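Local coordinates for protein 8-demethyl-8-aminoriboflavin-5'-phosphate synthase (Streptomyces davawensis, PDB 5MLD) that replaces the C-8 methyl group of FMN with an amino group taken from glutamate, a combined oxidation, decarboxylation and transamination in roseoflavin biosynthesis, at residues L8-R13 with V42-H47. Sequence-based numbering, arbitrary orientation.
With 8DP (8-demethyl-8-aminoriboflavin-5'-phosphate), chain I.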
loop_
_atom_site.group_PDB
_atom_site.type_symbol
_atom_site.label_atom_id
_atom_site.label_comp_id
_atom_site.label_asym_id
_atom_site.label_seq_id
_atom_site.Cartn_x
_atom_site.Cartn_y
_atom_site.Cartn_z
ATOM N N LEU A 8 -19.937 0.258 10.847
ATOM C CA LEU A 8 -20.440 0.304 9.472
ATOM C C LEU A 8 -20.006 -0.976 8.768
ATOM O O LEU A 8 -18.824 -1.151 8.465
ATOM C CB LEU A 8 -19.924 1.532 8.720
ATOM C CG LEU A 8 -20.246 2.876 9.375
ATOM C CD1 LEU A 8 -19.692 4.019 8.516
ATOM C CD2 LEU A 8 -21.747 3.016 9.585
ATOM N N ASN A 9 -20.957 -1.883 8.533
ATOM C CA ASN A 9 -20.680 -3.052 7.709
ATOM C C ASN A 9 -20.716 -2.607 6.253
ATOM O O ASN A 9 -21.777 -2.238 5.736
ATOM C CB ASN A 9 -21.699 -4.162 7.963
ATOM C CG ASN A 9 -21.344 -5.421 7.230
ATOM O OD1 ASN A 9 -20.600 -5.374 6.253
ATOM N ND2 ASN A 9 -21.856 -6.553 7.695
ATOM N N THR A 10 -19.564 -2.657 5.580
ATOM C CA THR A 10 -19.483 -2.150 4.214
ATOM C C THR A 10 -19.508 -3.270 3.172
ATOM O O THR A 10 -19.024 -3.078 2.049
ATOM C CB THR A 10 -18.243 -1.261 4.060
ATOM O OG1 THR A 10 -17.074 -1.994 4.418
ATOM C CG2 THR A 10 -18.340 -0.059 5.035
ATOM N N THR A 11 -20.086 -4.421 3.520
ATOM C CA THR A 11 -20.310 -5.484 2.549
ATOM C C THR A 11 -21.132 -4.982 1.363
ATOM O O THR A 11 -21.939 -4.056 1.478
ATOM C CB THR A 11 -21.044 -6.660 3.210
ATOM O OG1 THR A 11 -21.255 -7.692 2.242
ATOM C CG2 THR A 11 -22.404 -6.215 3.756
ATOM N N LEU A 12 -20.941 -5.629 0.217
ATOM C CA LEU A 12 -21.657 -5.272 -0.998
ATOM C C LEU A 12 -22.982 -6.001 -1.168
ATOM O O LEU A 12 -23.702 -5.713 -2.131
ATOM C CB LEU A 12 -20.776 -5.542 -2.222
ATOM C CG LEU A 12 -19.533 -4.659 -2.237
ATOM C CD1 LEU A 12 -18.671 -5.009 -3.443
ATOM C CD2 LEU A 12 -19.913 -3.185 -2.250
ATOM N N ARG A 13 -23.327 -6.917 -0.273
ATOM C CA ARG A 13 -24.585 -7.646 -0.388
ATOM C C ARG A 13 -25.636 -7.021 0.527
ATOM O O ARG A 13 -25.379 -6.778 1.707
ATOM C CB ARG A 13 -24.382 -9.131 -0.081
ATOM C CG ARG A 13 -24.082 -9.474 1.375
ATOM C CD ARG A 13 -23.444 -10.850 1.494
ATOM N NE ARG A 13 -22.040 -10.802 1.119
ATOM C CZ ARG A 13 -21.528 -11.260 -0.018
ATOM N NH1 ARG A 13 -22.304 -11.831 -0.937
ATOM N NH2 ARG A 13 -20.220 -11.133 -0.234
ATOM N N VAL A 42 -24.809 -0.308 11.056
ATOM C CA VAL A 42 -25.443 0.137 9.819
ATOM C C VAL A 42 -24.788 -0.619 8.678
ATOM O O VAL A 42 -23.557 -0.670 8.600
ATOM C CB VAL A 42 -25.295 1.656 9.625
ATOM C CG1 VAL A 42 -25.695 2.059 8.225
ATOM C CG2 VAL A 42 -26.152 2.392 10.659
ATOM N N ARG A 43 -25.598 -1.246 7.821
ATOM C CA ARG A 43 -25.052 -1.881 6.617
ATOM C C ARG A 43 -25.246 -0.883 5.491
ATOM O O ARG A 43 -26.366 -0.682 5.019
ATOM C CB ARG A 43 -25.712 -3.217 6.287
ATOM C CG ARG A 43 -25.018 -3.836 5.087
ATOM C CD ARG A 43 -25.645 -5.189 4.682
ATOM N NE ARG A 43 -25.575 -6.189 5.750
ATOM C CZ ARG A 43 -25.805 -7.485 5.565
ATOM N NH1 ARG A 43 -26.090 -7.927 4.353
ATOM N NH2 ARG A 43 -25.733 -8.348 6.576
ATOM N N VAL A 44 -24.152 -0.224 5.095
ATOM C CA VAL A 44 -24.273 1.001 4.322
ATOM C C VAL A 44 -24.859 0.734 2.939
ATOM O O VAL A 44 -25.559 1.592 2.391
ATOM C CB VAL A 44 -22.908 1.719 4.238
ATOM C CG1 VAL A 44 -22.375 2.016 5.638
ATOM C CG2 VAL A 44 -21.906 0.875 3.494
ATOM N N ILE A 45 -24.623 -0.455 2.371
ATOM C CA ILE A 45 -25.138 -0.763 1.038
ATOM C C ILE A 45 -26.662 -0.844 1.027
ATOM O O ILE A 45 -27.279 -0.748 -0.044
ATOM C CB ILE A 45 -24.506 -2.068 0.497
ATOM C CG1 ILE A 45 -24.655 -2.168 -1.023
ATOM C CG2 ILE A 45 -25.105 -3.317 1.146
ATOM C CD1 ILE A 45 -23.763 -1.241 -1.779
ATOM N N ASP A 46 -27.298 -1.017 2.188
ATOM C CA ASP A 46 -28.758 -1.022 2.222
ATOM C C ASP A 46 -29.341 0.346 1.951
ATOM O O ASP A 46 -30.547 0.455 1.707
ATOM C CB ASP A 46 -29.292 -1.457 3.585
ATOM C CG ASP A 46 -28.992 -2.906 3.906
ATOM O OD1 ASP A 46 -28.653 -3.682 2.986
ATOM O OD2 ASP A 46 -29.090 -3.258 5.096
ATOM N N HIS A 47 -28.522 1.380 2.024
ATOM C CA HIS A 47 -28.983 2.754 2.001
ATOM C C HIS A 47 -28.573 3.453 0.716
ATOM O O HIS A 47 -27.528 3.159 0.130
ATOM C CB HIS A 47 -28.429 3.495 3.211
ATOM C CG HIS A 47 -28.925 2.932 4.498
ATOM N ND1 HIS A 47 -30.140 3.290 5.040
ATOM C CD2 HIS A 47 -28.408 1.981 5.313
ATOM C CE1 HIS A 47 -30.339 2.601 6.152
ATOM N NE2 HIS A 47 -29.300 1.809 6.343
HETATM C C4 8DP I . -13.594 -11.310 0.266
HETATM C C5 8DP I . -12.874 -12.175 -0.775
HETATM C C8 8DP I . -14.474 -10.262 -4.232
HETATM N N3 8DP I . -10.550 -9.415 -3.142
HETATM C C2 8DP I . -15.532 -11.872 1.876
HETATM N N2 8DP I . -15.828 -10.509 -4.658
HETATM N N1 8DP I . -12.050 -11.223 -1.633
HETATM C C6 8DP I . -12.600 -10.608 -2.710
HETATM O O6 8DP I . -15.646 -12.440 -0.396
HETATM N N4 8DP I . -10.205 -11.535 -0.210
HETATM C C12 8DP I . -11.830 -9.713 -3.485
HETATM C C13 8DP I . -10.769 -10.935 -1.287
HETATM C C14 8DP I . -10.021 -10.022 -2.044
HETATM C C15 8DP I . -8.704 -9.765 -1.640
HETATM C C16 8DP I . -8.962 -11.262 0.133
HETATM C C1 8DP I . -17.019 -11.509 1.960
HETATM C C3 8DP I . -15.109 -11.476 0.461
HETATM C C7 8DP I . -13.929 -10.909 -3.104
HETATM C C9 8DP I . -13.680 -9.354 -4.991
HETATM O O1 8DP I . -19.192 -9.504 4.477
HETATM P P1 8DP I . -18.910 -10.223 3.140
HETATM O O2 8DP I . -19.744 -11.551 3.081
HETATM O O3 8DP I . -19.231 -9.337 1.944
HETATM O O4 8DP I . -17.350 -10.640 3.109
HETATM O O5 8DP I . -14.859 -11.214 2.891
HETATM O O7 8DP I . -13.004 -10.466 0.967
HETATM C C10 8DP I . -14.246 -8.656 -6.209
HETATM C C11 8DP I . -12.389 -9.087 -4.610
HETATM O O8 8DP I . -7.905 -8.860 -2.338
HETATM N N5 8DP I . -8.211 -10.386 -0.562
HETATM O O9 8DP I . -8.354 -11.865 1.262
HETATM O O HOH W 1 -22.688 -2.364 3.232
#
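Arg43 reaches across to the 8-13 loop, where its NH1 donates to Arg13 O (3.0 Å) from well above the carbonyl plane. The aliphatic part starts out extended, CG anti to the backbone N (chi1 -176°), then bends at chi3. Thr11 CG2 packs over one face of its guanidinium and touches Arg43 CD at 3.5 Å. The other branch of Thr11 serves the ligand: OG1, anti to the backbone N, donates to phosphate oxygen O3 of 8-demethyl-8-aminoriboflavin-5'-phosphate (2.6 Å). Arg13 NE and NH2 also donate to O3, which lies at the edge of the guanidinium in its plane, so three donors from this loop converge on one oxygen. Ser17 O is a second acceptor for Arg43 NH1, while Arg13, known to position the donor glutamate, forms a salt bridge with Asp58 of a second subunit.

Behind this first shell, Asn9 OD1 accepts from Thr11 N at 2.9 Å, an Asx turn that shapes the start of the phosphate-binding loop; Gln22 OE1 accepts from Asn9 ND2. A water donates to both Asn9 O and Thr11 O and accepts from Ile45 N, bridging the segments where their strands end. Ile45 CG2 packs against Thr11 O and Arg13 O.

The strands pair in parallel, Leu8 with Val42 and Asn9 with Arg43, tied by Asn9 N to Val42 O (2.9 Å) and Val44 N to Asn9 O (3.2 Å). Leu8 CD2 lies beside Val42 CB, and the Val44 side chain crosses that of Leu8 at about a right angle, its CG1 reaching Leu8 CB at 4.0 Å. These are the C-terminal ends of the two parallel strands of the beta-alpha-beta unit 4-9, 20-34, 38-43 of the flavodoxin-like fold, with strand 84-92 hydrogen-bonded to strand 4-9, helix 98-107 against Leu12 and Val44, and helix 72-81 against Leu8 and Val42.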